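Local structure of adenylate cyclase-like protein (Chlamydia trachomatis, 4QO6) at residues N32-L36 against F60-D65; F37-R43 against D65-D71. The protein is a structural component of the inner membrane ring of the type III secretion system, represented here by part of its periplasmic region. All coordinates share one frame; numbering follows the deposited sequence.

From the N terminus, the chain runs through helix 10-19 and strand 26-30, then turns back into strand 35-39; the turn and the start of this strand carry interaction 1, the rest of it interaction 2. After the corner at Gly40 and the short strand 41-42, helix 45-56 leads to strand 63-70, which returns parallel to both. Interaction 1 closes this loop where the pairing starts, N32-L36 against F60-D65, and interaction 2 continues it, F37-R43 against D65-D71. Their segments alternate, so the contacts cross rather than nest. They share Asp65, and Val64 CG1 packs on Leu38 CD1 at 4.0 Å. Together they join strand 63-70 to strands 35-39 and 41-42; interaction 2 alone joins the two strands of the beta-alpha-beta unit.

Interaction 1: N32-L36 against F60-D65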
loop_
_atom_site.group_PDB
_atom_site.type_symbol
_atom_site.label_atom_id
_atom_site.label_comp_id
_atom_site.label_asym_id
_atom_site.label_seq_id
_atom_site.Cartn_x
_atom_site.Cartn_y
_atom_site.Cartn_z
ATOM N N ASN A 32 28.198 36.247 -4.431
ATOM C CA ASN A 32 28.047 37.715 -4.395
ATOM C C ASN A 32 27.279 38.248 -3.184
ATOM O O ASN A 32 27.606 39.309 -2.656
ATOM C CB ASN A 32 27.336 38.238 -5.654
ATOM C CG ASN A 32 28.023 37.821 -6.949
ATOM O OD1 ASN A 32 27.356 37.442 -7.921
ATOM N ND2 ASN A 32 29.355 37.886 -6.972
ATOM N N ASN A 33 26.241 37.541 -2.756
ATOM C CA ASN A 33 25.457 37.979 -1.596
ATOM C C ASN A 33 25.434 36.960 -0.424
ATOM O O ASN A 33 24.754 37.170 0.565
ATOM C CB ASN A 33 24.029 38.375 -2.049
ATOM C CG ASN A 33 23.198 37.181 -2.532
ATOM O OD1 ASN A 33 23.726 36.235 -3.103
ATOM N ND2 ASN A 33 21.885 37.236 -2.322
ATOM N N GLY A 34 26.178 35.861 -0.533
ATOM C CA GLY A 34 26.184 34.831 0.514
ATOM C C GLY A 34 24.890 34.033 0.701
ATOM O O GLY A 34 24.704 33.393 1.731
ATOM N N GLN A 35 24.020 34.069 -0.302
ATOM C CA GLN A 35 22.711 33.456 -0.222
ATOM C C GLN A 35 22.723 31.992 -0.656
ATOM O O GLN A 35 23.221 31.659 -1.741
ATOM C CB GLN A 35 21.704 34.209 -1.099
ATOM C CG GLN A 35 20.373 33.475 -1.168
ATOM C CD GLN A 35 19.206 34.411 -1.331
ATOM O OE1 GLN A 35 18.764 34.689 -2.444
ATOM N NE2 GLN A 35 18.708 34.918 -0.213
ATOM N N LEU A 36 22.161 31.135 0.186
ATOM C CA LEU A 36 21.949 29.724 -0.166
ATOM C C LEU A 36 20.495 29.507 -0.535
ATOM O O LEU A 36 19.587 29.827 0.228
ATOM C CB LEU A 36 22.334 28.818 0.999
ATOM C CG LEU A 36 22.390 27.303 0.789
ATOM C CD1 LEU A 36 23.508 26.844 -0.097
ATOM C CD2 LEU A 36 22.526 26.592 2.117
ATOM N N PHE A 60 29.921 31.385 6.151
ATOM C CA PHE A 60 29.833 32.060 4.825
ATOM C C PHE A 60 28.401 32.187 4.235
ATOM O O PHE A 60 28.194 32.808 3.186
ATOM C CB PHE A 60 30.773 31.365 3.826
ATOM C CG PHE A 60 30.551 29.879 3.703
ATOM C CD1 PHE A 60 29.577 29.381 2.868
ATOM C CD2 PHE A 60 31.324 28.988 4.411
ATOM C CE1 PHE A 60 29.372 28.027 2.746
ATOM C CE2 PHE A 60 31.110 27.624 4.322
ATOM C CZ PHE A 60 30.146 27.138 3.477
ATOM N N VAL A 61 27.417 31.604 4.917
ATOM C CA VAL A 61 26.029 31.633 4.479
ATOM C C VAL A 61 25.344 32.716 5.293
ATOM O O VAL A 61 25.249 32.613 6.540
ATOM C CB VAL A 61 25.330 30.262 4.648
ATOM C CG1 VAL A 61 23.831 30.392 4.440
ATOM C CG2 VAL A 61 25.912 29.248 3.651
ATOM N N LYS A 62 24.909 33.748 4.573
ATOM C CA LYS A 62 24.294 34.929 5.143
ATOM C C LYS A 62 22.817 34.810 5.114
ATOM O O LYS A 62 22.163 35.268 6.072
ATOM C CB LYS A 62 24.681 36.171 4.368
ATOM C CG LYS A 62 26.182 36.398 4.270
ATOM C CD LYS A 62 26.811 36.502 5.654
ATOM C CE LYS A 62 28.330 36.387 5.593
ATOM N NZ LYS A 62 28.812 35.864 6.898
ATOM N N SER A 63 22.268 34.225 4.043
ATOM C CA SER A 63 20.838 33.930 4.050
ATOM C C SER A 63 20.489 32.601 3.380
ATOM O O SER A 63 21.268 32.062 2.584
ATOM C CB SER A 63 20.067 35.060 3.380
ATOM O OG SER A 63 20.281 35.031 1.995
ATOM N N VAL A 64 19.325 32.087 3.753
ATOM C CA VAL A 64 18.810 30.836 3.236
ATOM C C VAL A 64 17.426 31.057 2.566
ATOM O O VAL A 64 16.534 31.599 3.179
ATOM C CB VAL A 64 18.723 29.807 4.350
ATOM C CG1 VAL A 64 18.154 28.504 3.803
ATOM C CG2 VAL A 64 20.134 29.563 4.966
ATOM N N ASP A 65 17.306 30.702 1.294
ATOM C CA ASP A 65 16.047 30.707 0.615
ATOM C C ASP A 65 15.541 29.237 0.599
ATOM O O ASP A 65 15.982 28.386 -0.171
ATOM C CB ASP A 65 16.194 31.313 -0.804
ATOM C CG ASP A 65 14.834 31.467 -1.521
ATOM O OD1 ASP A 65 14.007 30.541 -1.486
ATOM O OD2 ASP A 65 14.555 32.523 -2.096
#
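Gly34 and Gln35, which form a G1 beta bulge opposite Asn30 of strand 26-30, meet Lys62 and Ser63 where the parallel pairing with strand 63-70 begins. Gly34, with its positive phi of 68°, turns its carbonyl to the loop before that strand. Its O accepts a bond from Lys62 N at 2.9 Å and a weak one from Ser63 N at 3.5 Å, while the CA of Val61 adds a CA-H...O contact. Farther along, the pairing becomes regular: Leu36 N gives an almost straight bond to Ser63 O at 2.7 Å, and Leu36 O receives Asp65 N at 2.7 Å.

Gln35 and Ser63 add a side-chain bond on their shared face of the sheet. Gln35 NE2 donates to Ser63 OG at 2.7 Å, with the hydroxyl oxygen tilted 20° out of the amide plane. With CG trans to the backbone N (chi1 173°) and a bend at chi2, the Gln35 chain runs over the hydroxyl, and its CB, CG and CD all lie close to OG. Across the sheet, Leu36 and Val64 point to the other face. Leu36 CB touches Val61 CG1 at 4.1 Å, and its side chain is buried against Ile15 of helix 10-19, Val55 of helix 45-56, and Phe27 and Phe29.

The polar pair on one face and the apolar cluster on the other give the sheet two unlike sides: on the partly exposed face the Gln35-Ser63 bond adds a side-chain link to the backbone bonds, whereas on the other face Leu36 is buried among residues of the two helices and strand 26-30.

Interaction 2: F37-R43 against D65-D71; sequences FLIGHVR and DDNVIDD
Strands 37-39 and 65-70 run parallel, with axes 4.6 Å apart and inclined by 9°; the pairing loosens at the Gly40 corner and resumes with Gly40 O, His41 and Val42. Leu38 N bonds to Asp65 O and Leu38 O receives Asn67 N; at the corner, Gly40 O takes Ile69 N at 2.8 Å, and beyond it Val42 N reaches Ile69 O and Val42 O accepts Asp71 N.

On one face, His41 ND1 donates to Asp71 OD1 at 2.6 Å, reaching its syn lone pair with the oxygen in the imidazole plane. The ring and carboxylate planes stand 48° apart. Asp71 OD2 is bonded to Gly99 N, so both carboxylate oxygens are engaged, which fixes the group's rotation. Ile69 lies alongside the histidine, its CG1 over one ring face, and Tyr126 meets the ring edge-to-face. Farther back, the Asn67 side chain crosses that of Phe37 at about a right angle, its ND2 meeting CE2 obliquely.

The opposite face is apolar at its centre: Val68 straddles the corner, with CG2 against Leu38 CB at 3.9 Å and CG1 against Val42 CG1 at 3.8 Å. The branch at CB spreads the methyls; with CG1 anti to N (chi1 176°), CG1 is directed to Val42 and CG2 to Leu38. Nearby, Asp66 OD1 accepts from Val68 N at 3.0 Å in an Asx turn, and its OD2 forms a salt bridge with Lys48.

Strands 41-42 and 63-70, joined through helix 45-56, form a beta-alpha-beta unit, largely within the sequence range of the CdsD PD1 family, which belongs to the BON clan.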
loop_
_atom_site.group_PDB
_atom_site.type_symbol
_atom_site.label_atom_id
_atom_site.label_comp_id
_atom_site.label_asym_id
_atom_site.label_seq_id
_atom_site.Cartn_x
_atom_site.Cartn_y
_atom_site.Cartn_z
ATOM N N PHE A 37 20.266 28.950 -1.704
ATOM C CA PHE A 37 18.934 28.543 -2.091
ATOM C C PHE A 37 18.840 27.021 -1.990
ATOM O O PHE A 37 19.601 26.327 -2.628
ATOM C CB PHE A 37 18.715 29.015 -3.522
ATOM C CG PHE A 37 17.448 28.530 -4.164
ATOM C CD1 PHE A 37 17.436 27.387 -4.888
ATOM C CD2 PHE A 37 16.319 29.289 -4.140
ATOM C CE1 PHE A 37 16.289 26.954 -5.543
ATOM C CE2 PHE A 37 15.162 28.884 -4.803
ATOM C CZ PHE A 37 15.146 27.697 -5.496
ATOM N N LEU A 38 17.921 26.510 -1.181
ATOM C CA LEU A 38 17.698 25.082 -1.017
ATOM C C LEU A 38 16.367 24.621 -1.631
ATOM O O LEU A 38 15.318 25.255 -1.379
ATOM C CB LEU A 38 17.568 24.786 0.459
ATOM C CG LEU A 38 18.810 24.986 1.321
ATOM C CD1 LEU A 38 18.520 24.644 2.778
ATOM C CD2 LEU A 38 19.925 24.104 0.756
ATOM N N ILE A 39 16.410 23.472 -2.304
ATOM C CA ILE A 39 15.215 22.798 -2.800
ATOM C C ILE A 39 15.262 21.297 -2.542
ATOM O O ILE A 39 16.340 20.748 -2.277
ATOM C CB ILE A 39 14.990 23.154 -4.310
ATOM C CG1 ILE A 39 13.555 22.849 -4.747
ATOM C CG2 ILE A 39 15.924 22.434 -5.259
ATOM C CD1 ILE A 39 13.206 23.489 -6.084
ATOM N N GLY A 40 14.097 20.641 -2.575
ATOM C CA GLY A 40 13.946 19.150 -2.503
ATOM C C GLY A 40 12.991 18.743 -1.374
ATOM O O GLY A 40 12.111 19.518 -1.076
ATOM N N HIS A 41 13.144 17.539 -0.774
ATOM C CA HIS A 41 12.251 16.935 0.225
ATOM C C HIS A 41 13.027 16.489 1.482
ATOM O O HIS A 41 14.161 15.937 1.363
ATOM C CB HIS A 41 11.625 15.655 -0.351
ATOM C CG HIS A 41 10.805 15.886 -1.586
ATOM N ND1 HIS A 41 9.433 15.990 -1.569
ATOM C CD2 HIS A 41 11.179 16.079 -2.869
ATOM C CE1 HIS A 41 8.998 16.227 -2.792
ATOM N NE2 HIS A 41 10.045 16.274 -3.600
ATOM N N VAL A 42 12.376 16.640 2.639
ATOM C CA VAL A 42 12.766 15.980 3.885
ATOM C C VAL A 42 11.585 15.202 4.429
ATOM O O VAL A 42 10.422 15.474 4.070
ATOM C CB VAL A 42 13.316 16.955 4.977
ATOM C CG1 VAL A 42 14.569 17.671 4.490
ATOM C CG2 VAL A 42 12.300 17.982 5.321
ATOM N N ARG A 43 11.892 14.214 5.286
ATOM C CA ARG A 43 10.844 13.366 5.976
ATOM C C ARG A 43 9.756 14.193 6.726
ATOM O O ARG A 43 8.570 13.914 6.568
ATOM C CB ARG A 43 11.550 12.408 6.951
ATOM C CG ARG A 43 10.640 11.447 7.715
ATOM C CD ARG A 43 11.394 10.460 8.572
ATOM N NE ARG A 43 12.269 11.180 9.513
ATOM C CZ ARG A 43 12.833 10.665 10.609
ATOM N NH1 ARG A 43 12.616 9.401 10.984
ATOM N NH2 ARG A 43 13.593 11.455 11.361
ATOM N N ASP A 65 17.306 30.702 1.294
ATOM C CA ASP A 65 16.047 30.707 0.615
ATOM C C ASP A 65 15.541 29.237 0.599
ATOM O O ASP A 65 15.982 28.386 -0.171
ATOM C CB ASP A 65 16.194 31.313 -0.804
ATOM C CG ASP A 65 14.834 31.467 -1.521
ATOM O OD1 ASP A 65 14.007 30.541 -1.486
ATOM O OD2 ASP A 65 14.555 32.523 -2.096
ATOM N N ASP A 66 14.566 28.964 1.438
ATOM C CA ASP A 66 14.173 27.585 1.765
ATOM C C ASP A 66 12.963 27.134 0.978
ATOM O O ASP A 66 11.853 27.594 1.257
ATOM C CB ASP A 66 13.864 27.497 3.271
ATOM C CG ASP A 66 13.073 26.259 3.629
ATOM O OD1 ASP A 66 13.101 25.304 2.863
ATOM O OD2 ASP A 66 12.387 26.250 4.677
ATOM N N ASN A 67 13.169 26.239 0.017
ATOM C CA ASN A 67 12.070 25.680 -0.790
ATOM C C ASN A 67 11.973 24.145 -0.649
ATOM O O ASN A 67 11.724 23.376 -1.593
ATOM C CB ASN A 67 12.291 26.089 -2.216
ATOM C CG ASN A 67 12.324 27.590 -2.373
ATOM O OD1 ASN A 67 11.280 28.212 -2.590
ATOM N ND2 ASN A 67 13.503 28.184 -2.303
ATOM N N VAL A 68 12.213 23.691 0.557
ATOM C CA VAL A 68 12.254 22.281 0.820
ATOM C C VAL A 68 10.852 21.853 1.278
ATOM O O VAL A 68 10.292 22.459 2.156
ATOM C CB VAL A 68 13.279 21.984 1.932
ATOM C CG1 VAL A 68 13.250 20.509 2.291
ATOM C CG2 VAL A 68 14.668 22.368 1.495
ATOM N N ILE A 69 10.335 20.818 0.678
ATOM C CA ILE A 69 9.062 20.182 1.011
ATOM C C ILE A 69 9.146 19.273 2.258
ATOM O O ILE A 69 10.021 18.383 2.364
ATOM C CB ILE A 69 8.620 19.303 -0.175
ATOM C CG1 ILE A 69 8.550 20.120 -1.509
ATOM C CG2 ILE A 69 7.321 18.610 0.114
ATOM C CD1 ILE A 69 7.839 21.464 -1.386
ATOM N N ASP A 70 8.227 19.494 3.189
ATOM C CA ASP A 70 7.999 18.614 4.320
ATOM C C ASP A 70 7.027 17.494 3.854
ATOM O O ASP A 70 5.821 17.682 3.692
ATOM C CB ASP A 70 7.432 19.456 5.455
ATOM C CG ASP A 70 6.899 18.628 6.625
ATOM O OD1 ASP A 70 6.848 17.401 6.500
ATOM O OD2 ASP A 70 6.558 19.235 7.685
ATOM N N ASP A 71 7.559 16.338 3.554
ATOM C CA ASP A 71 6.742 15.275 2.986
ATOM C C ASP A 71 5.601 14.853 3.915
ATOM O O ASP A 71 4.528 14.463 3.427
ATOM C CB ASP A 71 7.595 14.087 2.599
ATOM C CG ASP A 71 8.459 14.342 1.375
ATOM O OD1 ASP A 71 8.240 15.325 0.643
ATOM O OD2 ASP A 71 9.353 13.525 1.099
#